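Local coordinates for pathogenicity island protein (Staphylococcus aureus subsp. aureus, PDB 3HL6) that is of unknown function but is encoded on a pathogenicity island of Staphylococcus aureus, at residues 118-122 against 183-189; 56-60 against 177-182; 28-34 against 46-52. One frame throughout, in Å; residues are numbered along the deposited sequence.

Contact 1: residues 118-122 against 183-189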
loop_
_atom_site.group_PDB
_atom_site.type_symbol
_atom_site.label_atom_id
_atom_site.label_comp_id
_atom_site.label_asym_id
_atom_site.label_seq_id
_atom_site.Cartn_x
_atom_site.Cartn_y
_atom_site.Cartn_z
ATOM N N LEU B 118 3.251 -15.131 26.675
ATOM C CA LEU B 118 4.622 -15.614 26.616
ATOM C C LEU B 118 4.971 -16.488 27.823
ATOM O O LEU B 118 5.521 -17.583 27.658
ATOM C CB LEU B 118 5.608 -14.450 26.471
ATOM C CG LEU B 118 5.686 -13.856 25.054
ATOM C CD1 LEU B 118 6.208 -12.448 25.046
ATOM C CD2 LEU B 118 6.500 -14.743 24.148
ATOM N N GLN B 119 4.650 -16.005 29.021
ATOM C CA GLN B 119 4.664 -16.823 30.225
ATOM C C GLN B 119 4.135 -18.203 29.922
ATOM O O GLN B 119 4.850 -19.211 29.982
ATOM C CB GLN B 119 3.726 -16.226 31.250
ATOM C CG GLN B 119 4.337 -15.307 32.257
ATOM C CD GLN B 119 3.662 -15.476 33.594
ATOM O OE1 GLN B 119 3.480 -14.523 34.356
ATOM N NE2 GLN B 119 3.263 -16.704 33.880
ATOM N N THR B 120 2.850 -18.208 29.602
ATOM C CA THR B 120 2.047 -19.396 29.361
ATOM C C THR B 120 2.556 -20.266 28.211
ATOM O O THR B 120 2.204 -21.431 28.094
ATOM C CB THR B 120 0.612 -18.946 29.055
ATOM O OG1 THR B 120 0.038 -18.422 30.251
ATOM C CG2 THR B 120 -0.226 -20.101 28.558
ATOM N N TYR B 121 3.377 -19.697 27.349
ATOM C CA TYR B 121 3.911 -20.465 26.245
ATOM C C TYR B 121 4.752 -21.614 26.768
ATOM O O TYR B 121 4.634 -22.749 26.300
ATOM C CB TYR B 121 4.770 -19.591 25.349
ATOM C CG TYR B 121 4.905 -20.138 23.955
ATOM C CD1 TYR B 121 6.130 -20.635 23.489
ATOM C CD2 TYR B 121 3.812 -20.154 23.099
ATOM C CE1 TYR B 121 6.246 -21.134 22.208
ATOM C CE2 TYR B 121 3.916 -20.646 21.813
ATOM C CZ TYR B 121 5.132 -21.134 21.373
ATOM O OH TYR B 121 5.223 -21.621 20.094
ATOM N N ALA B 122 5.595 -21.328 27.752
ATOM C CA ALA B 122 6.334 -22.401 28.385
ATOM C C ALA B 122 6.462 -22.237 29.899
ATOM O O ALA B 122 5.832 -22.981 30.658
ATOM C CB ALA B 122 7.692 -22.538 27.734
ATOM N N PHE B 183 12.499 -17.062 21.281
ATOM C CA PHE B 183 11.826 -17.720 22.382
ATOM C C PHE B 183 10.771 -18.707 21.927
ATOM O O PHE B 183 10.549 -19.734 22.559
ATOM C CB PHE B 183 11.192 -16.661 23.259
ATOM C CG PHE B 183 10.399 -17.208 24.408
ATOM C CD1 PHE B 183 9.004 -17.105 24.420
ATOM C CD2 PHE B 183 11.035 -17.774 25.503
ATOM C CE1 PHE B 183 8.266 -17.573 25.494
ATOM C CE2 PHE B 183 10.293 -18.253 26.585
ATOM C CZ PHE B 183 8.906 -18.152 26.581
ATOM N N VAL B 184 10.110 -18.400 20.825
ATOM C CA VAL B 184 9.007 -19.231 20.388
ATOM C C VAL B 184 9.390 -20.430 19.507
ATOM O O VAL B 184 8.638 -21.402 19.431
ATOM C CB VAL B 184 7.915 -18.376 19.727
ATOM C CG1 VAL B 184 6.953 -19.254 18.979
ATOM C CG2 VAL B 184 7.195 -17.571 20.791
ATOM N N GLN B 185 10.543 -20.367 18.848
ATOM C CA GLN B 185 11.150 -21.567 18.280
ATOM C C GLN B 185 11.474 -22.515 19.428
ATOM O O GLN B 185 12.420 -22.280 20.181
ATOM C CB GLN B 185 12.435 -21.233 17.518
ATOM C CG GLN B 185 12.337 -20.043 16.571
ATOM C CD GLN B 185 11.203 -20.182 15.583
ATOM O OE1 GLN B 185 10.964 -21.266 15.056
ATOM N NE2 GLN B 185 10.490 -19.083 15.332
ATOM N N ASP B 186 10.688 -23.567 19.609
ATOM C CA ASP B 186 10.581 -24.120 20.967
ATOM C C ASP B 186 11.841 -24.787 21.498
ATOM O O ASP B 186 12.490 -25.598 20.810
ATOM C CB ASP B 186 9.395 -25.067 21.099
ATOM C CG ASP B 186 8.327 -24.513 22.013
ATOM O OD1 ASP B 186 8.636 -23.544 22.769
ATOM O OD2 ASP B 186 7.193 -25.051 21.967
ATOM N N GLU B 187 12.177 -24.427 22.737
ATOM C CA GLU B 187 13.008 -25.269 23.578
ATOM C C GLU B 187 12.128 -26.179 24.442
ATOM O O GLU B 187 12.593 -26.700 25.475
ATOM C CB GLU B 187 13.875 -24.408 24.488
ATOM C CG GLU B 187 14.685 -23.345 23.766
ATOM C CD GLU B 187 15.630 -22.607 24.705
ATOM O OE1 GLU B 187 15.852 -23.100 25.843
ATOM O OE2 GLU B 187 16.154 -21.539 24.307
ATOM N N ASN B 188 10.857 -26.375 24.009
ATOM C CA ASN B 188 9.780 -26.583 24.990
ATOM C C ASN B 188 10.002 -25.603 26.137
ATOM O O ASN B 188 10.048 -25.996 27.307
ATOM C CB ASN B 188 9.777 -28.038 25.509
ATOM C CG ASN B 188 9.880 -29.058 24.372
ATOM O OD1 ASN B 188 9.739 -30.262 24.584
ATOM N ND2 ASN B 188 10.129 -28.573 23.161
ATOM N N ALA B 189 10.147 -24.327 25.782
ATOM C CA ALA B 189 10.902 -23.369 26.589
ATOM C C ALA B 189 10.439 -23.414 28.045
ATOM O O ALA B 189 9.247 -23.649 28.336
ATOM C CB ALA B 189 10.742 -21.947 26.015
#
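Residues 118-122 come from the C-terminal part of helix 112-121 and the residue after it; residues 183-189 run off helix 171-184 into the loop leading to helix 191-208. The backbones approach most closely at A122 and A189, with CA atoms 5.0 Å apart. A122 is also the last modelled residue before the gap at 123-146, and its CB sits too close to the carbonyl of A189 for detail there to carry weight. Within the first segment, Y121 N bonds to L118 O at 3.0 Å. Y121, in the t rotamer, lays its ring across the end of the other helix: V184 CG2 stands over its face, 4.2 Å from the centroid and 20° off the normal, a CH-pi contact. Beyond the ring, Y121 OH makes a weak 3.5 Å hydrogen bond to V184 O. L118 CD2 meets F183 CD1 at 3.5 Å, and Y121 CB lies 4.0 Å from F183 CE1, so F183 is engaged by side chains three residues apart. D186 OD1 approaches Y121 CE1 to 3.4 Å and accepts a weak hydrogen bond from A189 N, 3.5 Å away. Y194 of helix 191-208 and V152 of helix 152-163 continue the apolar layer around L118. This is helix-end packing in the helical part of the chain, the tyrosine of one helix laid over the end region of the other and the loop that follows it.

Contact 2: residues 56-60 against 177-182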
loop_
_atom_site.group_PDB
_atom_site.type_symbol
_atom_site.label_atom_id
_atom_site.label_comp_id
_atom_site.label_asym_id
_atom_site.label_seq_id
_atom_site.Cartn_x
_atom_site.Cartn_y
_atom_site.Cartn_z
ATOM N N HIS B 56 10.416 -14.366 9.180
ATOM C CA HIS B 56 11.042 -14.519 10.492
ATOM C C HIS B 56 12.384 -13.843 10.423
ATOM O O HIS B 56 13.107 -13.965 9.433
ATOM C CB HIS B 56 11.159 -16.003 10.915
ATOM C CG HIS B 56 12.218 -16.756 10.183
ATOM N ND1 HIS B 56 11.941 -17.581 9.111
ATOM C CD2 HIS B 56 13.563 -16.795 10.351
ATOM C CE1 HIS B 56 13.069 -18.086 8.641
ATOM N NE2 HIS B 56 14.065 -17.621 9.375
ATOM N N VAL B 57 12.712 -13.086 11.454
ATOM C CA VAL B 57 14.046 -12.514 11.498
ATOM C C VAL B 57 14.991 -13.681 11.600
ATOM O O VAL B 57 14.661 -14.741 12.135
ATOM C CB VAL B 57 14.286 -11.534 12.676
ATOM C CG1 VAL B 57 13.280 -10.403 12.638
ATOM C CG2 VAL B 57 14.243 -12.265 14.002
ATOM N N TYR B 58 16.175 -13.494 11.055
ATOM C CA TYR B 58 17.082 -14.593 10.935
ATOM C C TYR B 58 17.838 -14.737 12.262
ATOM O O TYR B 58 18.367 -13.769 12.784
ATOM C CB TYR B 58 17.964 -14.337 9.731
ATOM C CG TYR B 58 19.327 -14.933 9.816
ATOM C CD1 TYR B 58 19.573 -16.211 9.325
ATOM C CD2 TYR B 58 20.376 -14.212 10.365
ATOM C CE1 TYR B 58 20.830 -16.763 9.393
ATOM C CE2 TYR B 58 21.626 -14.748 10.432
ATOM C CZ TYR B 58 21.849 -16.023 9.947
ATOM O OH TYR B 58 23.104 -16.549 10.027
ATOM N N ILE B 59 17.804 -15.932 12.842
ATOM C CA ILE B 59 18.583 -16.228 14.045
ATOM C C ILE B 59 19.652 -17.290 13.765
ATOM O O ILE B 59 19.346 -18.403 13.298
ATOM C CB ILE B 59 17.710 -16.733 15.224
ATOM C CG1 ILE B 59 16.300 -16.106 15.211
ATOM C CG2 ILE B 59 18.459 -16.578 16.563
ATOM C CD1 ILE B 59 16.191 -14.764 15.866
ATOM N N LYS B 60 20.910 -16.933 14.058
ATOM C CA LYS B 60 22.069 -17.742 13.646
ATOM C C LYS B 60 22.188 -19.038 14.454
ATOM O O LYS B 60 22.241 -20.140 13.879
ATOM C CB LYS B 60 23.359 -16.922 13.779
ATOM C CG LYS B 60 23.484 -16.215 15.132
ATOM C CD LYS B 60 22.373 -15.122 15.284
ATOM C CE LYS B 60 22.155 -14.823 16.783
ATOM N NZ LYS B 60 21.969 -16.103 17.551
ATOM N N LEU B 177 12.391 -7.816 18.627
ATOM C CA LEU B 177 11.710 -8.758 17.743
ATOM C C LEU B 177 12.470 -10.094 17.636
ATOM O O LEU B 177 11.863 -11.173 17.522
ATOM C CB LEU B 177 11.470 -8.132 16.372
ATOM C CG LEU B 177 10.641 -9.016 15.435
ATOM C CD1 LEU B 177 9.212 -9.319 16.018
ATOM C CD2 LEU B 177 10.572 -8.401 14.057
ATOM N N LYS B 178 13.795 -10.014 17.700
ATOM C CA LYS B 178 14.623 -11.190 17.621
ATOM C C LYS B 178 14.462 -12.099 18.847
ATOM O O LYS B 178 14.350 -13.322 18.687
ATOM C CB LYS B 178 16.088 -10.768 17.403
ATOM C CG LYS B 178 17.098 -11.862 17.499
ATOM C CD LYS B 178 18.307 -11.542 16.626
ATOM C CE LYS B 178 19.472 -12.493 16.967
ATOM N NZ LYS B 178 20.597 -12.468 15.984
ATOM N N LEU B 179 14.415 -11.519 20.051
ATOM C CA LEU B 179 14.284 -12.325 21.282
ATOM C C LEU B 179 12.914 -13.002 21.415
ATOM O O LEU B 179 12.764 -14.114 21.942
ATOM C CB LEU B 179 14.506 -11.475 22.533
ATOM C CG LEU B 179 15.739 -10.590 22.705
ATOM C CD1 LEU B 179 15.427 -9.386 23.613
ATOM C CD2 LEU B 179 16.894 -11.413 23.260
ATOM N N VAL B 180 11.901 -12.301 20.956
ATOM C CA VAL B 180 10.573 -12.845 20.972
ATOM C C VAL B 180 10.480 -13.935 19.915
ATOM O O VAL B 180 9.913 -14.994 20.166
ATOM C CB VAL B 180 9.553 -11.724 20.744
ATOM C CG1 VAL B 180 8.247 -12.289 20.510
ATOM C CG2 VAL B 180 9.500 -10.803 22.025
ATOM N N THR B 181 11.054 -13.707 18.736
ATOM C CA THR B 181 10.914 -14.724 17.707
ATOM C C THR B 181 11.778 -15.947 18.018
ATOM O O THR B 181 11.438 -17.064 17.645
ATOM C CB THR B 181 11.146 -14.197 16.258
ATOM O OG1 THR B 181 12.458 -13.691 16.134
ATOM C CG2 THR B 181 10.255 -13.045 15.971
ATOM N N GLU B 182 12.869 -15.743 18.740
ATOM C CA GLU B 182 13.674 -16.870 19.189
ATOM C C GLU B 182 12.956 -17.723 20.227
ATOM O O GLU B 182 12.835 -18.947 20.085
ATOM C CB GLU B 182 15.015 -16.399 19.757
ATOM C CG GLU B 182 15.919 -17.556 20.113
ATOM C CD GLU B 182 17.269 -17.114 20.675
ATOM O OE1 GLU B 182 17.519 -15.887 20.806
ATOM O OE2 GLU B 182 18.080 -18.014 20.997
#
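This is an alpha/beta interface: the end of sheet strand 52-57 and the chain just after it lie against one face of helix 171-184. V57 and I59 point their CA-to-CB bonds toward the helix, while that of the intervening Y58 points away. V57, with chi1 m, spreads its two methyls over the helix: CG1 meets L177 CD2 at 3.7 Å, and CG2 lies 3.8 Å from K178 CA and 3.1 Å from T181 OG1. T181 takes the p rotamer, which folds its hydroxyl back on the helix, with OG1 2.9 Å from L177 O and 3.2 Å from K178 O; the polar group is thereby engaged within the helix although it faces the valine. I59 has an unusual chi1 of -32°, between wells, and extends CD1 to 3.5 Å from K178 CG. Its CG2 is 4.3 Å from E182 CD. K178 has all four chi angles near t, so its aliphatic length runs past I59 before the charged end emerges beside the loop. L159 and Y160 of helix 152-163 and M44 of the adjacent strand pack on L177, closing the apolar side. At the exposed margin K60 bends through chi1 p and chi2 m toward K178, bringing two like charges together: K60 NZ lies 4.2 Å from K178 NZ, and K60 CE only 2.9 Å from that same nitrogen.

Contact 3: residues 28-34 against 46-52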
loop_
_atom_site.group_PDB
_atom_site.type_symbol
_atom_site.label_atom_id
_atom_site.label_comp_id
_atom_site.label_asym_id
_atom_site.label_seq_id
_atom_site.Cartn_x
_atom_site.Cartn_y
_atom_site.Cartn_z
ATOM N N SER B 28 3.096 -19.289 -6.375
ATOM C CA SER B 28 3.381 -19.783 -5.020
ATOM C C SER B 28 2.523 -20.985 -4.614
ATOM O O SER B 28 2.904 -21.778 -3.728
ATOM C CB SER B 28 3.213 -18.670 -3.990
ATOM O OG SER B 28 1.916 -18.705 -3.408
ATOM N N LYS B 29 1.361 -21.118 -5.253
ATOM C CA LYS B 29 0.498 -22.274 -5.014
ATOM C C LYS B 29 1.135 -23.599 -5.487
ATOM O O LYS B 29 0.932 -24.650 -4.868
ATOM C CB LYS B 29 -0.878 -22.061 -5.647
ATOM C CG LYS B 29 -1.654 -20.911 -5.049
ATOM C CD LYS B 29 -3.164 -21.076 -5.255
ATOM C CE LYS B 29 -3.553 -20.842 -6.703
ATOM N NZ LYS B 29 -2.549 -19.944 -7.371
ATOM N N VAL B 30 1.914 -23.548 -6.565
ATOM C CA VAL B 30 2.620 -24.741 -7.051
ATOM C C VAL B 30 4.075 -24.808 -6.587
ATOM O O VAL B 30 4.665 -25.890 -6.517
ATOM C CB VAL B 30 2.543 -24.905 -8.607
ATOM C CG1 VAL B 30 1.095 -24.844 -9.093
ATOM C CG2 VAL B 30 3.422 -23.880 -9.320
ATOM N N GLN B 31 4.647 -23.656 -6.257
ATOM C CA GLN B 31 6.083 -23.580 -5.973
ATOM C C GLN B 31 6.384 -22.481 -4.951
ATOM O O GLN B 31 6.220 -21.297 -5.245
ATOM C CB GLN B 31 6.867 -23.355 -7.277
ATOM C CG GLN B 31 8.373 -23.347 -7.124
ATOM C CD GLN B 31 8.918 -24.704 -6.711
ATOM O OE1 GLN B 31 8.700 -25.711 -7.390
ATOM N NE2 GLN B 31 9.635 -24.737 -5.588
ATOM N N PRO B 32 6.805 -22.876 -3.738
ATOM C CA PRO B 32 7.313 -21.956 -2.713
ATOM C C PRO B 32 8.486 -21.090 -3.187
ATOM O O PRO B 32 9.466 -21.600 -3.734
ATOM C CB PRO B 32 7.762 -22.889 -1.589
ATOM C CG PRO B 32 6.976 -24.119 -1.777
ATOM C CD PRO B 32 6.794 -24.270 -3.262
ATOM N N CYS B 33 8.358 -19.781 -2.993
ATOM C CA CYS B 33 9.428 -18.839 -3.284
ATOM C C CYS B 33 9.968 -18.345 -1.973
ATOM O O CYS B 33 9.319 -18.444 -0.937
ATOM C CB CYS B 33 8.911 -17.646 -4.082
ATOM S SG CYS B 33 7.684 -18.113 -5.312
ATOM N N CYS B 34 11.165 -17.804 -2.017
ATOM C CA CYS B 34 11.897 -17.581 -0.807
ATOM C C CYS B 34 12.927 -16.487 -1.064
ATOM O O CYS B 34 13.714 -16.560 -2.012
ATOM C CB CYS B 34 12.557 -18.879 -0.375
ATOM S SG CYS B 34 13.437 -18.718 1.146
ATOM N N TYR B 46 11.891 -14.217 3.950
ATOM C CA TYR B 46 10.482 -14.218 3.521
ATOM C C TYR B 46 10.161 -15.430 2.680
ATOM O O TYR B 46 10.909 -15.781 1.779
ATOM C CB TYR B 46 10.135 -12.965 2.706
ATOM C CG TYR B 46 10.524 -11.670 3.372
ATOM C CD1 TYR B 46 11.800 -11.132 3.189
ATOM C CD2 TYR B 46 9.622 -10.978 4.190
ATOM C CE1 TYR B 46 12.163 -9.944 3.790
ATOM C CE2 TYR B 46 9.980 -9.777 4.798
ATOM C CZ TYR B 46 11.258 -9.274 4.597
ATOM O OH TYR B 46 11.644 -8.086 5.187
ATOM N N VAL B 47 9.024 -16.053 2.951
ATOM C CA VAL B 47 8.616 -17.216 2.210
ATOM C C VAL B 47 7.202 -17.011 1.688
ATOM O O VAL B 47 6.303 -16.599 2.431
ATOM C CB VAL B 47 8.689 -18.469 3.091
ATOM C CG1 VAL B 47 7.940 -19.610 2.447
ATOM C CG2 VAL B 47 10.161 -18.855 3.352
ATOM N N MET B 48 7.018 -17.285 0.398
ATOM C CA MET B 48 5.704 -17.326 -0.215
ATOM C C MET B 48 5.347 -18.766 -0.405
ATOM O O MET B 48 5.929 -19.436 -1.227
ATOM C CB MET B 48 5.742 -16.687 -1.592
ATOM C CG MET B 48 5.900 -15.204 -1.595
ATOM S SD MET B 48 4.280 -14.418 -1.613
ATOM C CE MET B 48 3.315 -15.516 -2.651
ATOM N N MET B 49 4.370 -19.256 0.321
ATOM C CA MET B 49 3.982 -20.624 0.124
ATOM C C MET B 49 2.463 -20.713 0.125
ATOM O O MET B 49 1.807 -20.275 1.054
ATOM C CB MET B 49 4.590 -21.473 1.227
ATOM C CG MET B 49 4.317 -22.950 1.110
ATOM S SD MET B 49 5.348 -23.848 2.280
ATOM C CE MET B 49 6.913 -22.996 2.097
ATOM N N ASN B 50 1.904 -21.274 -0.935
ATOM C CA ASN B 50 0.498 -21.591 -0.942
ATOM C C ASN B 50 -0.295 -20.331 -0.804
ATOM O O ASN B 50 -1.185 -20.245 0.033
ATOM C CB ASN B 50 0.166 -22.529 0.207
ATOM C CG ASN B 50 0.228 -23.992 -0.203
ATOM O OD1 ASN B 50 -0.579 -24.450 -1.003
ATOM N ND2 ASN B 50 1.185 -24.725 0.336
ATOM N N SER B 51 0.063 -19.335 -1.610
ATOM C CA SER B 51 -0.580 -18.017 -1.575
ATOM C C SER B 51 -0.446 -17.185 -0.271
ATOM O O SER B 51 -1.148 -16.181 -0.109
ATOM C CB SER B 51 -2.064 -18.148 -1.989
ATOM O OG SER B 51 -2.801 -18.912 -1.047
ATOM N N LYS B 52 0.428 -17.578 0.651
ATOM C CA LYS B 52 0.653 -16.786 1.870
ATOM C C LYS B 52 2.095 -16.299 1.978
ATOM O O LYS B 52 3.012 -16.922 1.417
ATOM C CB LYS B 52 0.260 -17.571 3.121
ATOM C CG LYS B 52 -1.245 -17.849 3.225
ATOM C CD LYS B 52 -1.510 -18.757 4.404
ATOM C CE LYS B 52 -2.905 -18.576 4.969
ATOM N NZ LYS B 52 -3.873 -19.231 4.067
#
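M48 is the apolar centre: its CE touches S28 CB at 3.4 Å and its CB lies 4.1 Å from C33 CB, while Y21 and L24 of helix 13-30 pack on the same side chain. C33 and M48 thus share the sheet face turned to that helix. On the other face C34 SG meets V47 CG2 at 4.0 Å, and nearby P32 CB lies 3.8 Å from M49 CE. The backbones between these layers form the antiparallel beta hairpin of strands 33-37 and 44-49. C33 and M48 are a hydrogen-bonded pair, with C33 N to M48 O at 3.0 Å and M48 N to C33 O at 2.9 Å; C34 and V47 are the adjoining non-hydrogen-bonded pair. Past M49 the chain reverses in a type I' turn, N50 and S51 both at positive phi, closed by M49 N to K52 O (2.9 Å) and K52 N to M49 O (3.1 Å); this two-residue turn joins strand 44-49 to its antiparallel neighbour 52-57, a second hairpin. The C-terminal part of helix 13-30, weakly bonded here, meets the turn through S28, whose O accepts a hydrogen bond from N50 N at 3.0 Å and whose OG accepts one from S51 N at 2.7 Å. Within the turn S51 OG donates a very short 2.4 Å bond to N50 O, and the Y21 hydroxyl ties S51 O back toward helix 13-30.

How the contacts relate
The centre of contact 2 lies about 10 Å from the centre of the chain, those of contacts 1 and 3 about 17 and 19 Å. All three are partly buried. Contacts 1 and 2 share helix 171-184, their segments 183-189 and 177-182 adjoining in the chain, and so tie that helix to helix 112-121 on the one hand and to the sheet on the other. Contacts 2 and 3 reach the same sheet through adjacent strands 52-57 and 44-49. Chemistry follows place: contact 3, within the sheet and at a turn, has four hydrogen bonds between its segments, three wholly between backbone atoms, whereas contact 2 has none and contact 1 a weak one, both relying mainly on side-chain packing.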